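Local structure of Slr0280 protein (Synechocystis sp., 5H3K) at residues I273-T276 against E277-W281; R117-P121 against N122-D126; V326-A329 against R330-A334; P302-P305 against G306-L309. The protein is of unknown function but carries a phosphodiester glycosidase (NAGPA-type) domain, so it may act on sugars held in phosphodiester linkage. One frame throughout, in Å; residues are numbered along the deposited sequence.

Contact 1: residues I273-T276 against E277-W281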
loop_
_atom_site.group_PDB
_atom_site.type_symbol
_atom_site.label_atom_id
_atom_site.label_comp_id
_atom_site.label_asym_id
_atom_site.label_seq_id
_atom_site.Cartn_x
_atom_site.Cartn_y
_atom_site.Cartn_z
ATOM N N ILE A 273 -2.293 4.326 17.623
ATOM C CA ILE A 273 -2.152 5.753 17.374
ATOM C C ILE A 273 -3.432 6.307 16.776
ATOM O O ILE A 273 -3.856 5.892 15.682
ATOM C CB ILE A 273 -0.974 6.087 16.413
ATOM C CG1 ILE A 273 0.372 5.609 16.978
ATOM C CG2 ILE A 273 -0.930 7.583 16.150
ATOM C CD1 ILE A 273 0.849 6.344 18.249
ATOM N N ASN A 274 -4.067 7.228 17.496
ATOM C CA ASN A 274 -5.151 8.005 16.916
ATOM C C ASN A 274 -4.520 9.077 16.033
ATOM O O ASN A 274 -3.918 10.042 16.523
ATOM C CB ASN A 274 -6.053 8.588 18.010
ATOM C CG ASN A 274 -6.634 7.511 18.915
ATOM O OD1 ASN A 274 -7.198 6.518 18.446
ATOM N ND2 ASN A 274 -6.480 7.693 20.219
ATOM N N TRP A 275 -4.637 8.885 14.722
ATOM C CA TRP A 275 -3.787 9.581 13.759
ATOM C C TRP A 275 -4.421 10.876 13.296
ATOM O O TRP A 275 -3.824 11.948 13.398
ATOM C CB TRP A 275 -3.497 8.647 12.580
ATOM C CG TRP A 275 -2.373 9.074 11.694
ATOM C CD1 TRP A 275 -1.044 9.089 12.001
ATOM C CD2 TRP A 275 -2.477 9.487 10.321
ATOM N NE1 TRP A 275 -0.319 9.515 10.913
ATOM C CE2 TRP A 275 -1.173 9.771 9.871
ATOM C CE3 TRP A 275 -3.553 9.667 9.442
ATOM C CZ2 TRP A 275 -0.905 10.215 8.568
ATOM C CZ3 TRP A 275 -3.292 10.107 8.150
ATOM C CH2 TRP A 275 -1.978 10.378 7.725
ATOM N N THR A 276 -5.628 10.787 12.767
ATOM C CA THR A 276 -6.403 11.997 12.542
ATOM C C THR A 276 -7.848 11.645 12.837
ATOM O O THR A 276 -8.145 10.490 13.159
ATOM C CB THR A 276 -6.211 12.552 11.113
ATOM O OG1 THR A 276 -6.555 13.949 11.091
ATOM C CG2 THR A 276 -7.075 11.781 10.110
ATOM N N GLU A 277 -8.747 12.622 12.776
ATOM C CA GLU A 277 -10.147 12.298 12.968
ATOM C C GLU A 277 -10.553 11.263 11.922
ATOM O O GLU A 277 -10.361 11.475 10.714
ATOM C CB GLU A 277 -11.032 13.539 12.845
ATOM C CG GLU A 277 -12.506 13.175 12.716
ATOM C CD GLU A 277 -13.449 14.300 13.116
ATOM O OE1 GLU A 277 -12.964 15.339 13.610
ATOM O OE2 GLU A 277 -14.676 14.135 12.935
ATOM N N GLY A 278 -11.066 10.134 12.393
ATOM C CA GLY A 278 -11.554 9.097 11.504
ATOM C C GLY A 278 -10.508 8.090 11.064
ATOM O O GLY A 278 -10.830 7.179 10.302
ATOM N N ILE A 279 -9.265 8.240 11.523
ATOM C CA ILE A 279 -8.215 7.278 11.156
ATOM C C ILE A 279 -7.379 6.827 12.354
ATOM O O ILE A 279 -6.766 7.653 13.041
ATOM C CB ILE A 279 -7.257 7.837 10.084
ATOM C CG1 ILE A 279 -8.009 8.181 8.795
ATOM C CG2 ILE A 279 -6.150 6.815 9.786
ATOM C CD1 ILE A 279 -7.135 8.739 7.696
ATOM N N THR A 280 -7.332 5.518 12.582
ATOM C CA THR A 280 -6.560 4.933 13.681
ATOM C C THR A 280 -5.609 3.837 13.202
ATOM O O THR A 280 -6.013 2.924 12.473
ATOM C CB THR A 280 -7.499 4.358 14.739
ATOM O OG1 THR A 280 -8.367 5.401 15.194
ATOM C CG2 THR A 280 -6.713 3.805 15.927
ATOM N N TRP A 281 -4.343 3.939 13.614
ATOM C CA TRP A 281 -3.295 2.985 13.234
ATOM C C TRP A 281 -2.999 2.064 14.425
ATOM O O TRP A 281 -2.812 2.540 15.542
ATOM C CB TRP A 281 -2.055 3.789 12.778
ATOM C CG TRP A 281 -0.692 3.145 12.901
ATOM C CD1 TRP A 281 -0.370 1.825 12.793
ATOM C CD2 TRP A 281 0.541 3.839 13.146
ATOM N NE1 TRP A 281 0.992 1.656 12.946
ATOM C CE2 TRP A 281 1.565 2.870 13.174
ATOM C CE3 TRP A 281 0.864 5.177 13.335
ATOM C CZ2 TRP A 281 2.904 3.215 13.390
ATOM C CZ3 TRP A 281 2.196 5.516 13.553
ATOM C CH2 TRP A 281 3.195 4.539 13.575
HETATM O O HOH W 1 -8.295 8.807 15.467
#
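Ile273 and Trp281 face each other as a hydrogen-bonded pair of an antiparallel beta hairpin, their side chains alongside one another on the buried side of the sheet. Ile273 CG1 sits over one face of the Trp281 indole, displaced toward its rim, 3.7 Å from CE3. Trp281 CG is anti to the backbone N (chi1 154°), which lays the ring along the isoleucine branch. Two backbone bonds clamp the pair, Ile273 N to Trp281 O at 2.8 Å and Trp281 N to Ile273 O at 2.9 Å.

Toward the turn the pairing slips by one residue. A classic beta bulge sets Trp275 and Thr276 together opposite Ile279, whose O accepts Trp275 N at 3.0 Å and, more weakly, Thr276 N. The Trp275 side chain lies alongside that of Ile279, with CE3 3.9 Å from Ile279 CG2. Beyond, Trp275 NE1 bonds to Asp82 and the indole meets the ring of Phe118. A type II turn from Thr276 to Ile279 closes the hairpin through Ile279 N to Thr276 O at 3.0 Å. Gly278 takes the turn position whose positive phi suits glycine.

The other face is looser. Asn274 and Thr280 run side by side with OD1 3.6 Å from OG1, while Asn274 ND2 is engaged by Thr97 O. A water gives a proton to Thr276 O at 2.9 Å and reaches Thr280 OG1 only weakly; the exposed Glu277 projects from the turn. The chemistry implies a two-sided hairpin: apolar side chains pack on the face of Ile273, Ile279 and Trp281, the face of Asn274 and Thr280 is polar and partly open, and backbone bonds join the strands between them.

Contact 2: residues R117-P121 against N122-D126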
loop_
_atom_site.group_PDB
_atom_site.type_symbol
_atom_site.label_atom_id
_atom_site.label_comp_id
_atom_site.label_asym_id
_atom_site.label_seq_id
_atom_site.Cartn_x
_atom_site.Cartn_y
_atom_site.Cartn_z
ATOM N N ARG A 117 -0.176 18.257 13.820
ATOM C CA ARG A 117 -1.159 18.894 12.961
ATOM C C ARG A 117 -1.251 18.181 11.623
ATOM O O ARG A 117 -0.238 17.774 11.050
ATOM C CB ARG A 117 -0.835 20.370 12.749
ATOM C CG ARG A 117 0.468 20.628 12.023
ATOM C CD ARG A 117 0.718 22.126 11.887
ATOM N NE ARG A 117 0.016 22.715 10.747
ATOM C CZ ARG A 117 0.041 24.010 10.445
ATOM N NH1 ARG A 117 0.721 24.857 11.209
ATOM N NH2 ARG A 117 -0.620 24.460 9.386
ATOM N N PHE A 118 -2.468 18.037 11.116
ATOM C CA PHE A 118 -2.639 17.353 9.843
ATOM C C PHE A 118 -2.695 18.344 8.689
ATOM O O PHE A 118 -3.462 19.302 8.719
ATOM C CB PHE A 118 -3.881 16.467 9.875
ATOM C CG PHE A 118 -4.059 15.641 8.636
ATOM C CD1 PHE A 118 -4.962 16.025 7.663
ATOM C CD2 PHE A 118 -3.313 14.483 8.437
ATOM C CE1 PHE A 118 -5.138 15.268 6.506
ATOM C CE2 PHE A 118 -3.482 13.719 7.278
ATOM C CZ PHE A 118 -4.396 14.115 6.318
ATOM N N VAL A 119 -1.846 18.126 7.688
ATOM C CA VAL A 119 -1.891 18.884 6.448
ATOM C C VAL A 119 -1.773 17.843 5.352
ATOM O O VAL A 119 -0.705 17.267 5.162
ATOM C CB VAL A 119 -0.745 19.919 6.355
ATOM C CG1 VAL A 119 -0.817 20.675 5.040
ATOM C CG2 VAL A 119 -0.821 20.908 7.517
ATOM N N ALA A 120 -2.886 17.571 4.671
ATOM C CA ALA A 120 -2.969 16.450 3.722
ATOM C C ALA A 120 -1.739 16.371 2.822
ATOM O O ALA A 120 -1.353 17.377 2.221
ATOM C CB ALA A 120 -4.231 16.565 2.871
ATOM N N PRO A 121 -1.133 15.170 2.695
ATOM C CA PRO A 121 -1.606 13.889 3.238
ATOM C C PRO A 121 -0.925 13.457 4.529
ATOM O O PRO A 121 -1.004 12.279 4.864
ATOM C CB PRO A 121 -1.200 12.904 2.144
ATOM C CG PRO A 121 0.126 13.453 1.656
ATOM C CD PRO A 121 -0.029 14.978 1.731
ATOM N N ASN A 122 -0.271 14.366 5.244
ATOM C CA ASN A 122 0.586 13.962 6.359
ATOM C C ASN A 122 0.201 14.542 7.709
ATOM O O ASN A 122 -0.396 15.616 7.793
ATOM C CB ASN A 122 2.040 14.349 6.073
ATOM C CG ASN A 122 2.554 13.758 4.783
ATOM O OD1 ASN A 122 2.470 12.549 4.565
ATOM N ND2 ASN A 122 3.073 14.608 3.910
ATOM N N ARG A 123 0.591 13.831 8.761
ATOM C CA ARG A 123 0.417 14.291 10.143
ATOM C C ARG A 123 1.775 14.778 10.650
ATOM O O ARG A 123 2.676 13.975 10.914
ATOM C CB ARG A 123 -0.074 13.130 11.007
ATOM C CG ARG A 123 -0.245 13.452 12.490
ATOM C CD ARG A 123 -0.618 12.196 13.254
ATOM N NE ARG A 123 -0.973 12.436 14.656
ATOM C CZ ARG A 123 -0.374 11.855 15.694
ATOM N NH1 ARG A 123 0.623 10.998 15.499
ATOM N NH2 ARG A 123 -0.775 12.120 16.932
ATOM N N TYR A 124 1.925 16.088 10.806
ATOM C CA TYR A 124 3.224 16.676 11.163
ATOM C C TYR A 124 3.407 16.815 12.674
ATOM O O TYR A 124 2.524 17.330 13.367
ATOM C CB TYR A 124 3.392 18.041 10.482
ATOM C CG TYR A 124 3.443 17.941 8.975
ATOM C CD1 TYR A 124 4.651 17.801 8.308
ATOM C CD2 TYR A 124 2.275 17.958 8.218
ATOM C CE1 TYR A 124 4.696 17.694 6.927
ATOM C CE2 TYR A 124 2.312 17.849 6.844
ATOM C CZ TYR A 124 3.522 17.723 6.202
ATOM O OH TYR A 124 3.548 17.614 4.824
ATOM N N LEU A 125 4.542 16.332 13.180
ATOM C CA LEU A 125 4.881 16.486 14.597
ATOM C C LEU A 125 5.810 17.683 14.781
ATOM O O LEU A 125 6.829 17.792 14.107
ATOM C CB LEU A 125 5.547 15.213 15.156
ATOM C CG LEU A 125 4.814 13.865 15.065
ATOM C CD1 LEU A 125 5.608 12.749 15.764
ATOM C CD2 LEU A 125 3.392 13.929 15.627
ATOM N N ASP A 126 5.452 18.587 15.688
ATOM C CA ASP A 126 6.269 19.776 15.957
ATOM C C ASP A 126 7.484 19.356 16.783
ATOM O O ASP A 126 7.373 19.095 17.988
ATOM C CB ASP A 126 5.422 20.827 16.694
ATOM C CG ASP A 126 6.161 22.147 16.915
ATOM O OD1 ASP A 126 7.402 22.144 17.047
ATOM O OD2 ASP A 126 5.488 23.200 16.972
HETATM O O HOH W 2 1.556 18.067 3.338
#
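Val119 and Tyr124 touch near the end of a tight hairpin, where Val119 CB lies 3.7 Å from Tyr124 CE2. Two carbonyl oxygens lie at the edge of the phenol ring, Arg117 O and Val119 O, the latter 3.5 Å from CE2. Tyr124 CG is anti to the carbonyl carbon (chi1 -64°), which carries the ring back along its own strand toward the turn. There one water donates to Val119 O at 3.0 Å and lies beside Tyr124 OH. On the reverse face Phe118 CD2 comes to 3.2 Å from Asn122 O, the same carbonyl that accepts Val119 N at 2.9 Å.

These contacts hang on an antiparallel beta hairpin of strands 112-119 and 122-126, in which Arg117 with Tyr124 and Val119 with Asn122 are hydrogen-bonded pairs and Phe118 with Arg123 is a non-hydrogen-bonded one. Ala120 and Pro121 make a two-residue connection with a cis peptide before the proline, a type VIa turn, and Asn122 N returns to Val119 O at 2.9 Å.

Farther out, Phe49 packs edge-to-face with Tyr124, and Arg117 forms a cation-pi contact with Trp70. Arg123 extends to a salt bridge with Asp82 and hydrogen bonds with Gln102 and Pro99.

Contact 3: residues V326-A329 against R330-A334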
loop_
_atom_site.group_PDB
_atom_site.type_symbol
_atom_site.label_atom_id
_atom_site.label_comp_id
_atom_site.label_asym_id
_atom_site.label_seq_id
_atom_site.Cartn_x
_atom_site.Cartn_y
_atom_site.Cartn_z
ATOM N N VAL A 326 4.663 2.344 -1.717
ATOM C CA VAL A 326 5.005 3.564 -1.002
ATOM C C VAL A 326 5.232 4.732 -1.973
ATOM O O VAL A 326 4.952 5.885 -1.638
ATOM C CB VAL A 326 6.206 3.363 -0.038
ATOM C CG1 VAL A 326 7.524 3.436 -0.811
ATOM C CG2 VAL A 326 6.163 4.408 1.082
ATOM N N THR A 327 5.707 4.425 -3.182
ATOM C CA THR A 327 5.875 5.428 -4.241
ATOM C C THR A 327 4.521 5.871 -4.790
ATOM O O THR A 327 4.295 7.073 -5.024
ATOM C CB THR A 327 6.771 4.901 -5.384
ATOM O OG1 THR A 327 8.064 4.585 -4.847
ATOM C CG2 THR A 327 6.927 5.958 -6.467
ATOM N N ILE A 328 3.614 4.912 -4.988
ATOM C CA ILE A 328 2.247 5.254 -5.374
ATOM C C ILE A 328 1.649 6.197 -4.327
ATOM O O ILE A 328 1.101 7.241 -4.676
ATOM C CB ILE A 328 1.354 3.993 -5.525
ATOM C CG1 ILE A 328 1.879 3.095 -6.662
ATOM C CG2 ILE A 328 -0.104 4.393 -5.757
ATOM C CD1 ILE A 328 1.133 1.745 -6.801
ATOM N N ALA A 329 1.784 5.839 -3.044
ATOM C CA ALA A 329 1.225 6.635 -1.948
ATOM C C ALA A 329 1.789 8.064 -1.931
ATOM O O ALA A 329 1.040 9.051 -1.819
ATOM C CB ALA A 329 1.486 5.941 -0.589
ATOM N N ARG A 330 3.108 8.181 -2.031
ATOM C CA ARG A 330 3.747 9.489 -2.024
ATOM C C ARG A 330 3.368 10.310 -3.254
ATOM O O ARG A 330 2.942 11.464 -3.129
ATOM C CB ARG A 330 5.279 9.356 -1.934
ATOM C CG ARG A 330 5.786 8.851 -0.593
ATOM C CD ARG A 330 7.200 8.318 -0.719
ATOM N NE ARG A 330 7.692 7.794 0.550
ATOM C CZ ARG A 330 8.806 7.084 0.688
ATOM N NH1 ARG A 330 9.543 6.774 -0.371
ATOM N NH2 ARG A 330 9.163 6.658 1.892
ATOM N N ASP A 331 3.540 9.733 -4.443
ATOM C CA ASP A 331 3.355 10.499 -5.673
ATOM C C ASP A 331 1.902 10.924 -5.915
ATOM O O ASP A 331 1.647 11.979 -6.492
ATOM C CB ASP A 331 3.941 9.750 -6.888
ATOM C CG ASP A 331 5.480 9.598 -6.822
ATOM O OD1 ASP A 331 6.117 10.031 -5.828
ATOM O OD2 ASP A 331 6.050 9.022 -7.777
ATOM N N GLN A 332 0.944 10.136 -5.446
ATOM C CA GLN A 332 -0.464 10.475 -5.647
ATOM C C GLN A 332 -1.113 11.021 -4.376
ATOM O O GLN A 332 -2.338 11.159 -4.301
ATOM C CB GLN A 332 -1.237 9.279 -6.238
ATOM C CG GLN A 332 -0.633 8.819 -7.581
ATOM C CD GLN A 332 -1.430 7.745 -8.300
ATOM O OE1 GLN A 332 -2.632 7.893 -8.549
ATOM N NE2 GLN A 332 -0.755 6.663 -8.661
ATOM N N ARG A 333 -0.271 11.334 -3.390
ATOM C CA ARG A 333 -0.660 12.076 -2.178
ATOM C C ARG A 333 -1.763 11.431 -1.345
ATOM O O ARG A 333 -2.663 12.127 -0.846
ATOM C CB ARG A 333 -1.057 13.515 -2.525
ATOM C CG ARG A 333 -0.097 14.169 -3.512
ATOM C CD ARG A 333 0.872 15.087 -2.822
ATOM N NE ARG A 333 0.197 16.284 -2.322
ATOM C CZ ARG A 333 0.825 17.360 -1.864
ATOM N NH1 ARG A 333 2.150 17.396 -1.852
ATOM N NH2 ARG A 333 0.130 18.400 -1.420
ATOM N N ALA A 334 -1.691 10.110 -1.191
ATOM C CA ALA A 334 -2.646 9.385 -0.358
ATOM C C ALA A 334 -2.203 9.442 1.099
ATOM O O ALA A 334 -1.027 9.241 1.414
ATOM C CB ALA A 334 -2.766 7.926 -0.813
HETATM O O HOH W 3 9.115 6.833 -3.303
HETATM O O HOH W 4 1.524 10.267 0.830
#
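Ala329 O, near the end of helix 325-331, is gripped by Ala334 N at 3.0 Å and by a water that donates to it from the same distance. That water also donates to Ala334 O at 2.8 Å, bridging the two carbonyls. The bond from Ala334 N, with Arg333 N to Arg330 O, makes a Schellman motif; Arg333, with its positive phi, is the C-prime residue that turns the chain away.

One turn back, the side chains pair at i to i+4 spacing. Val326 CG2 lies over one face of the Arg330 guanidinium, 3.8 Å from NE, while a second water joins Arg330 NH1 at the group's edge to Thr327 OG1. The straight Arg330 chain carries NE to Gly588 O and NH2 to Gln589 OE1. Thr327 CG2 lies alongside Asp331, 3.4 Å from OD2. Ile328 CG2 likewise runs beside Gln332, whose NE2 bonds to Met313 O; Ile328 also rests on Leu312 of strand 307-313 and Val601 of strand 600-609, so the helix packs against that sheet.

Chemically, Ala329 O is satisfied by a backbone amide and a water, and Arg330 sets its flat face against an apolar neighbour while its N-H groups serve polar partners.

Contact 4: residues P302-P305 against G306-L309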
loop_
_atom_site.group_PDB
_atom_site.type_symbol
_atom_site.label_atom_id
_atom_site.label_comp_id
_atom_site.label_asym_id
_atom_site.label_seq_id
_atom_site.Cartn_x
_atom_site.Cartn_y
_atom_site.Cartn_z
ATOM N N PRO A 302 -15.313 5.890 7.037
ATOM C CA PRO A 302 -15.536 6.462 5.705
ATOM C C PRO A 302 -16.664 7.495 5.728
ATOM O O PRO A 302 -16.976 8.105 4.705
ATOM C CB PRO A 302 -15.933 5.238 4.871
ATOM C CG PRO A 302 -16.656 4.363 5.847
ATOM C CD PRO A 302 -15.972 4.576 7.187
ATOM N N ARG A 303 -17.260 7.682 6.898
ATOM C CA ARG A 303 -18.303 8.683 7.091
ATOM C C ARG A 303 -17.761 9.971 7.712
ATOM O O ARG A 303 -18.483 10.967 7.806
ATOM C CB ARG A 303 -19.425 8.115 7.966
ATOM C CG ARG A 303 -20.245 7.030 7.285
ATOM C CD ARG A 303 -20.850 6.068 8.291
ATOM N NE ARG A 303 -19.877 5.087 8.781
ATOM C CZ ARG A 303 -19.569 4.913 10.063
ATOM N NH1 ARG A 303 -20.159 5.650 10.995
ATOM N NH2 ARG A 303 -18.679 3.998 10.418
ATOM N N SER A 304 -16.498 9.953 8.142
ATOM C CA SER A 304 -15.851 11.167 8.647
ATOM C C SER A 304 -15.770 12.197 7.538
ATOM O O SER A 304 -15.521 11.856 6.380
ATOM C CB SER A 304 -14.451 10.887 9.201
ATOM O OG SER A 304 -14.522 10.127 10.391
ATOM N N PRO A 305 -15.997 13.472 7.884
ATOM C CA PRO A 305 -16.059 14.516 6.853
ATOM C C PRO A 305 -14.747 14.632 6.087
ATOM O O PRO A 305 -13.672 14.667 6.690
ATOM C CB PRO A 305 -16.326 15.797 7.658
ATOM C CG PRO A 305 -16.920 15.319 8.960
ATOM C CD PRO A 305 -16.240 14.004 9.237
ATOM N N GLY A 306 -14.835 14.654 4.763
ATOM C CA GLY A 306 -13.656 14.862 3.947
ATOM C C GLY A 306 -12.842 13.613 3.645
ATOM O O GLY A 306 -11.828 13.706 2.946
ATOM N N ILE A 307 -13.261 12.460 4.163
ATOM C CA ILE A 307 -12.557 11.206 3.863
ATOM C C ILE A 307 -13.130 10.544 2.625
ATOM O O ILE A 307 -14.350 10.378 2.510
ATOM C CB ILE A 307 -12.601 10.214 5.036
ATOM C CG1 ILE A 307 -11.739 10.737 6.189
ATOM C CG2 ILE A 307 -12.119 8.819 4.591
ATOM C CD1 ILE A 307 -11.432 9.701 7.253
ATOM N N SER A 308 -12.252 10.160 1.697
ATOM C CA SER A 308 -12.675 9.406 0.527
ATOM C C SER A 308 -11.651 8.320 0.245
ATOM O O SER A 308 -10.515 8.391 0.725
ATOM C CB SER A 308 -12.851 10.307 -0.699
ATOM O OG SER A 308 -11.669 11.030 -0.995
ATOM N N LEU A 309 -12.077 7.298 -0.492
ATOM C CA LEU A 309 -11.163 6.262 -0.954
ATOM C C LEU A 309 -11.176 6.233 -2.480
ATOM O O LEU A 309 -12.216 6.443 -3.111
ATOM C CB LEU A 309 -11.516 4.882 -0.384
ATOM C CG LEU A 309 -11.123 4.576 1.066
ATOM C CD1 LEU A 309 -11.990 5.356 2.020
ATOM C CD2 LEU A 309 -11.258 3.087 1.355
HETATM O O HOH W 5 -16.079 7.914 1.840
#
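Ser304 and Ile307 are joined across a type II beta turn, whose hydrogen bond runs from Ile307 N to Ser304 O at 3.2 Å. The bond is fairly straight at hydrogen (162°). Pro305 and Gly306 occupy the two middle positions. Pro305 has the phi its ring favours, and Gly306 adopts a positive phi of 85°, where a side chain would be pressed against the preceding carbonyl oxygen. The turn ends the loop after strand 291-300 and delivers the chain into strand 307-313, which pairs with strand 600-609 (Ser308 with Phe608), the backbone bonding starting at Gly306 with Arg610.

The side-chain part of the contact is small and apolar. Ile307 extends back over the turn toward Ser304, and its CD1 meets Ser304 CB at 3.8 Å. With CG1 anti to the carbonyl carbon (chi1 -70°), the longer branch takes this inward path, and Ile307 CB itself rests 3.6 Å from Ser304 O. The serine presents its methylene to the isoleucine; its hydroxyl OG bonds weakly to Asn301 O. Outward, Pro305 borders Glu277, Pro302 rests on Asn541 and Ile542, and Ile307 leans on Val607. Across the mouth of the loop, a water lies 3.0 Å from Pro302 O and 3.1 Å from Ile307 O.

From the N terminus, contact 2 comes first and closes the hairpin of strands 112-119 and 122-126. Contact 1 follows, closing the hairpin of strands 271-276 and 279-288; contact 4 turns the chain into strand 307-313, and contact 3 ends helix 325-331. All four are in series, so none nests within or crosses another. They nevertheless meet in space: Trp275 of contact 1 reaches Pro121 of contact 2, and its backbone O comes close to Arg123; Gly278 of contact 1 lies against Ser304 of contact 4, and Pro121 touches Arg333 of contact 3. Contact 1 thus links the N-terminal sheet to the loop leading into strand 307-313.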